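PDB 2IT2: tRNA(Phe) 7-((3-amino-3-carboxypropyl)-4-demethylwyosine(37)-N(4))-methyltransferase 1 from Pyrococcus horikoshii, which probably methylates N-4 of a 4-demethylwyosine derivative at position 37 of tRNA(Phe), using S-adenosyl-L-methionine as methyl donor. Local coordinates for residues 10-22 and 39-51. Numbering follows the deposited sequence.
Sequences NFERAKKEALMSL and LKKINSIENYFTT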
loop_
_atom_site.group_PDB
_atom_site.type_symbol
_atom_site.label_atom_id
_atom_site.label_comp_id
_atom_site.label_asym_id
_atom_site.label_seq_id
_atom_site.Cartn_x
_atom_site.Cartn_y
_atom_site.Cartn_z
ATOM N N ASN B 10 -7.142 -25.776 11.217
ATOM C CA ASN B 10 -5.998 -26.131 10.376
ATOM C C ASN B 10 -4.671 -25.486 10.780
ATOM O O ASN B 10 -3.637 -25.759 10.163
ATOM C CB ASN B 10 -6.293 -25.744 8.921
ATOM C CG ASN B 10 -7.373 -26.599 8.288
ATOM O OD1 ASN B 10 -7.412 -27.814 8.479
ATOM N ND2 ASN B 10 -8.243 -25.970 7.507
ATOM N N PHE B 11 -4.685 -24.654 11.817
ATOM C CA PHE B 11 -3.478 -23.949 12.241
ATOM C C PHE B 11 -2.224 -24.785 12.509
ATOM O O PHE B 11 -1.135 -24.445 12.038
ATOM C CB PHE B 11 -3.771 -23.082 13.472
ATOM C CG PHE B 11 -2.607 -22.243 13.896
ATOM C CD1 PHE B 11 -2.301 -21.061 13.227
ATOM C CD2 PHE B 11 -1.778 -22.661 14.929
ATOM C CE1 PHE B 11 -1.187 -20.317 13.590
ATOM C CE2 PHE B 11 -0.662 -21.922 15.297
ATOM C CZ PHE B 11 -0.367 -20.747 14.624
ATOM N N GLU B 12 -2.354 -25.857 13.278
ATOM C CA GLU B 12 -1.190 -26.685 13.591
ATOM C C GLU B 12 -0.491 -27.162 12.324
ATOM O O GLU B 12 0.742 -27.133 12.216
ATOM C CB GLU B 12 -1.615 -27.897 14.410
ATOM C CG GLU B 12 -0.458 -28.792 14.827
ATOM C CD GLU B 12 -0.911 -30.031 15.575
ATOM O OE1 GLU B 12 -1.701 -29.887 16.531
ATOM O OE2 GLU B 12 -0.466 -31.144 15.213
ATOM N N ARG B 13 -1.304 -27.607 11.376
ATOM C CA ARG B 13 -0.834 -28.112 10.097
ATOM C C ARG B 13 -0.176 -26.998 9.306
ATOM O O ARG B 13 0.942 -27.150 8.810
ATOM C CB ARG B 13 -2.013 -28.672 9.300
ATOM C CG ARG B 13 -1.638 -29.318 7.982
ATOM C CD ARG B 13 -1.426 -30.808 8.168
ATOM N NE ARG B 13 -1.379 -31.518 6.895
ATOM C CZ ARG B 13 -1.362 -32.841 6.779
ATOM N NH1 ARG B 13 -1.383 -33.607 7.864
ATOM N NH2 ARG B 13 -1.346 -33.401 5.577
ATOM N N ALA B 14 -0.878 -25.879 9.179
ATOM C CA ALA B 14 -0.351 -24.747 8.438
ATOM C C ALA B 14 0.988 -24.297 9.017
ATOM O O ALA B 14 1.928 -24.028 8.267
ATOM C CB ALA B 14 -1.341 -23.603 8.459
ATOM N N LYS B 15 1.099 -24.202 10.339
ATOM C CA LYS B 15 2.375 -23.771 10.912
ATOM C C LYS B 15 3.513 -24.748 10.616
ATOM O O LYS B 15 4.636 -24.336 10.311
ATOM C CB LYS B 15 2.262 -23.562 12.429
ATOM C CG LYS B 15 3.587 -23.135 13.081
ATOM C CD LYS B 15 3.389 -22.381 14.384
ATOM C CE LYS B 15 4.721 -21.877 14.924
ATOM N NZ LYS B 15 4.558 -20.934 16.072
ATOM N N LYS B 16 3.233 -26.042 10.711
ATOM C CA LYS B 16 4.257 -27.047 10.447
ATOM C C LYS B 16 4.782 -26.917 9.024
ATOM O O LYS B 16 5.990 -26.995 8.777
ATOM C CB LYS B 16 3.690 -28.452 10.665
ATOM C CG LYS B 16 3.730 -28.923 12.109
ATOM C CD LYS B 16 3.308 -30.384 12.215
ATOM C CE LYS B 16 2.964 -30.783 13.640
ATOM N NZ LYS B 16 2.011 -31.930 13.656
ATOM N N GLU B 17 3.872 -26.702 8.084
ATOM C CA GLU B 17 4.256 -26.562 6.682
ATOM C C GLU B 17 5.081 -25.295 6.462
ATOM O O GLU B 17 6.059 -25.302 5.706
ATOM C CB GLU B 17 3.007 -26.548 5.784
ATOM C CG GLU B 17 2.112 -27.781 5.943
ATOM C CD GLU B 17 0.927 -27.797 4.986
ATOM O OE1 GLU B 17 0.433 -26.710 4.610
ATOM O OE2 GLU B 17 0.471 -28.902 4.626
ATOM N N ALA B 18 4.700 -24.206 7.122
ATOM C CA ALA B 18 5.419 -22.943 6.968
ATOM C C ALA B 18 6.839 -23.062 7.517
ATOM O O ALA B 18 7.790 -22.540 6.940
ATOM C CB ALA B 18 4.657 -21.811 7.677
ATOM N N LEU B 19 6.983 -23.766 8.630
ATOM C CA LEU B 19 8.286 -23.966 9.244
ATOM C C LEU B 19 9.227 -24.762 8.325
ATOM O O LEU B 19 10.420 -24.456 8.204
ATOM C CB LEU B 19 8.094 -24.676 10.585
ATOM C CG LEU B 19 7.462 -23.839 11.706
ATOM C CD1 LEU B 19 7.169 -24.743 12.897
ATOM C CD2 LEU B 19 8.407 -22.717 12.111
HETATM N N MSE B 20 8.685 -25.773 7.666
HETATM C CA MSE B 20 9.480 -26.585 6.754
HETATM C C MSE B 20 9.989 -25.705 5.601
HETATM O O MSE B 20 11.158 -25.792 5.197
HETATM C CB MSE B 20 8.635 -27.747 6.215
HETATM C CG MSE B 20 8.012 -28.625 7.285
HETATM SE SE MSE B 20 7.314 -30.246 6.510
HETATM C CE MSE B 20 5.970 -29.476 5.348
ATOM N N SER B 21 9.121 -24.839 5.086
ATOM C CA SER B 21 9.480 -23.943 3.989
ATOM C C SER B 21 10.570 -22.951 4.431
ATOM O O SER B 21 11.541 -22.696 3.710
ATOM C CB SER B 21 8.215 -23.210 3.494
ATOM O OG SER B 21 7.269 -24.133 2.968
ATOM N N LEU B 22 10.440 -22.419 5.638
ATOM C CA LEU B 22 11.426 -21.477 6.137
ATOM C C LEU B 22 12.786 -22.158 6.369
ATOM O O LEU B 22 13.842 -21.605 6.041
ATOM C CB LEU B 22 10.904 -20.845 7.430
ATOM C CG LEU B 22 11.836 -19.837 8.094
ATOM C CD1 LEU B 22 12.193 -18.734 7.096
ATOM C CD2 LEU B 22 11.173 -19.263 9.350
ATOM N N LEU B 39 12.101 -13.206 11.947
ATOM C CA LEU B 39 11.288 -14.337 11.512
ATOM C C LEU B 39 11.371 -15.468 12.526
ATOM O O LEU B 39 10.363 -16.100 12.838
ATOM C CB LEU B 39 11.732 -14.859 10.143
ATOM C CG LEU B 39 11.619 -13.861 8.992
ATOM C CD1 LEU B 39 12.147 -14.521 7.737
ATOM C CD2 LEU B 39 10.190 -13.419 8.795
ATOM N N LYS B 40 12.564 -15.734 13.044
ATOM C CA LYS B 40 12.678 -16.803 14.025
ATOM C C LYS B 40 11.904 -16.449 15.281
ATOM O O LYS B 40 11.297 -17.322 15.894
ATOM C CB LYS B 40 14.134 -17.079 14.372
ATOM C CG LYS B 40 14.913 -17.621 13.201
ATOM C CD LYS B 40 16.356 -17.851 13.588
ATOM C CE LYS B 40 17.174 -18.421 12.436
ATOM N NZ LYS B 40 18.605 -18.592 12.826
ATOM N N LYS B 41 11.913 -15.170 15.657
ATOM C CA LYS B 41 11.191 -14.731 16.847
ATOM C C LYS B 41 9.674 -14.881 16.678
ATOM O O LYS B 41 8.985 -15.330 17.594
ATOM C CB LYS B 41 11.520 -13.268 17.175
ATOM C CG LYS B 41 11.277 -12.894 18.638
ATOM C CD LYS B 41 12.226 -13.653 19.551
ATOM C CE LYS B 41 12.051 -13.265 21.007
ATOM N NZ LYS B 41 10.675 -13.551 21.484
ATOM N N ILE B 42 9.141 -14.504 15.520
ATOM C CA ILE B 42 7.701 -14.616 15.320
ATOM C C ILE B 42 7.286 -16.075 15.396
ATOM O O ILE B 42 6.291 -16.407 16.039
ATOM C CB ILE B 42 7.263 -14.025 13.955
ATOM C CG1 ILE B 42 7.513 -12.514 13.948
ATOM C CG2 ILE B 42 5.795 -14.355 13.681
ATOM C CD1 ILE B 42 7.357 -11.864 12.574
ATOM N N ASN B 43 8.057 -16.948 14.752
ATOM C CA ASN B 43 7.743 -18.363 14.758
ATOM C C ASN B 43 7.884 -19.015 16.120
ATOM O O ASN B 43 7.386 -20.130 16.334
ATOM C CB ASN B 43 8.614 -19.087 13.750
ATOM C CG ASN B 43 8.160 -18.845 12.341
ATOM O OD1 ASN B 43 7.068 -19.266 11.954
ATOM N ND2 ASN B 43 8.981 -18.156 11.560
ATOM N N SER B 44 8.566 -18.337 17.040
ATOM C CA SER B 44 8.723 -18.916 18.365
ATOM C C SER B 44 7.492 -18.685 19.215
ATOM O O SER B 44 7.391 -19.272 20.279
ATOM C CB SER B 44 9.926 -18.340 19.112
ATOM O OG SER B 44 9.656 -17.011 19.580
ATOM N N ILE B 45 6.595 -17.801 18.771
ATOM C CA ILE B 45 5.341 -17.500 19.478
ATOM C C ILE B 45 4.321 -18.532 19.016
ATOM O O ILE B 45 4.141 -18.752 17.823
ATOM C CB ILE B 45 4.815 -16.071 19.161
ATOM C CG1 ILE B 45 5.927 -15.056 19.434
ATOM C CG2 ILE B 45 3.579 -15.756 20.035
ATOM C CD1 ILE B 45 6.434 -15.076 20.861
ATOM N N GLU B 46 3.652 -19.161 19.976
ATOM C CA GLU B 46 2.695 -20.230 19.702
ATOM C C GLU B 46 1.603 -19.976 18.665
ATOM O O GLU B 46 1.379 -20.809 17.794
ATOM C CB GLU B 46 2.051 -20.686 21.022
ATOM C CG GLU B 46 1.166 -21.918 20.918
ATOM C CD GLU B 46 0.708 -22.406 22.276
ATOM O OE1 GLU B 46 0.018 -21.635 22.977
ATOM O OE2 GLU B 46 1.045 -23.554 22.643
ATOM N N ASN B 47 0.945 -18.826 18.728
ATOM C CA ASN B 47 -0.156 -18.544 17.813
ATOM C C ASN B 47 0.129 -17.890 16.462
ATOM O O ASN B 47 -0.803 -17.416 15.807
ATOM C CB ASN B 47 -1.215 -17.723 18.540
ATOM C CG ASN B 47 -1.706 -18.409 19.788
ATOM O OD1 ASN B 47 -1.793 -19.633 19.830
ATOM N ND2 ASN B 47 -2.036 -17.629 20.810
ATOM N N TYR B 48 1.386 -17.909 16.028
ATOM C CA TYR B 48 1.761 -17.296 14.748
ATOM C C TYR B 48 2.814 -18.119 14.011
ATOM O O TYR B 48 3.472 -18.963 14.598
ATOM C CB TYR B 48 2.373 -15.912 14.983
ATOM C CG TYR B 48 1.506 -14.967 15.777
ATOM C CD1 TYR B 48 0.423 -14.327 15.186
ATOM C CD2 TYR B 48 1.762 -14.728 17.129
ATOM C CE1 TYR B 48 -0.394 -13.477 15.907
ATOM C CE2 TYR B 48 0.948 -13.873 17.870
ATOM C CZ TYR B 48 -0.139 -13.255 17.251
ATOM O OH TYR B 48 -1.031 -12.497 17.980
ATOM N N PHE B 49 2.949 -17.860 12.712
ATOM C CA PHE B 49 3.984 -18.483 11.875
ATOM C C PHE B 49 4.231 -17.525 10.718
ATOM O O PHE B 49 3.383 -16.692 10.413
ATOM C CB PHE B 49 3.598 -19.890 11.363
ATOM C CG PHE B 49 2.368 -19.932 10.495
ATOM C CD1 PHE B 49 2.440 -19.627 9.135
ATOM C CD2 PHE B 49 1.131 -20.329 11.023
ATOM C CE1 PHE B 49 1.307 -19.708 8.316
ATOM C CE2 PHE B 49 -0.009 -20.413 10.208
ATOM C CZ PHE B 49 0.078 -20.104 8.852
ATOM N N THR B 50 5.394 -17.616 10.084
ATOM C CA THR B 50 5.686 -16.716 8.974
ATOM C C THR B 50 5.682 -17.415 7.628
ATOM O O THR B 50 5.970 -18.611 7.527
ATOM C CB THR B 50 7.052 -16.008 9.142
ATOM O OG1 THR B 50 8.106 -16.978 9.102
ATOM C CG2 THR B 50 7.114 -15.245 10.462
ATOM N N THR B 51 5.315 -16.663 6.598
ATOM C CA THR B 51 5.309 -17.180 5.237
ATOM C C THR B 51 6.196 -16.193 4.470
ATOM O O THR B 51 6.772 -15.303 5.078
ATOM C CB THR B 51 3.864 -17.247 4.651
ATOM O OG1 THR B 51 3.301 -15.935 4.602
ATOM C CG2 THR B 51 2.969 -18.140 5.522
HETATM O O HOH W 1 7.448 -20.147 5.810
#
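Helix 11-22 packs on strand 48-51 with axes 7.8 Å apart at 43°, and Lys-15 and Phe-49, their CA atoms 5.6 Å apart, lie at the middle of this helix-on-sheet layer. The strand is part of the antiparallel sheet of this TYW3-family protein, pairing through Phe-49 and Gly-111 with strand 98-112, while a type I turn from Ile-45 to Tyr-48 leads into it from helix 39-43. Phe-49 CG lies between its backbone N and carbonyl carbon (chi1 61°), a setting in which the ring lies against helix 11-22, and Lys-15 CA makes an off-centre CH-pi contact with one face, 4.1 Å from the centroid. Ala-18 CB lies 3.4 Å from Phe-49 CD1, and the Phe-11 ring meets this ring obliquely, planes at 42°. The extended Lys-15 chain runs past Phe-49 CB, and NZ donates to Tyr-48 O at 2.7 Å, approaching nearly along its C=O axis, and to Asn-43 O at 3.0 Å, from above the carbonyl plane. A methionine in place of Lys-15 would probably leave these two carbonyls without their shared donor, removing this polar tie between helix 11-22 and segment 39-51. Farther along, Leu-22 CD2 reaches Asn-43 ND2, which donates to Thr-50 OG1 at 2.9 Å, and one water bridges Ala-18 O and Thr-50 O.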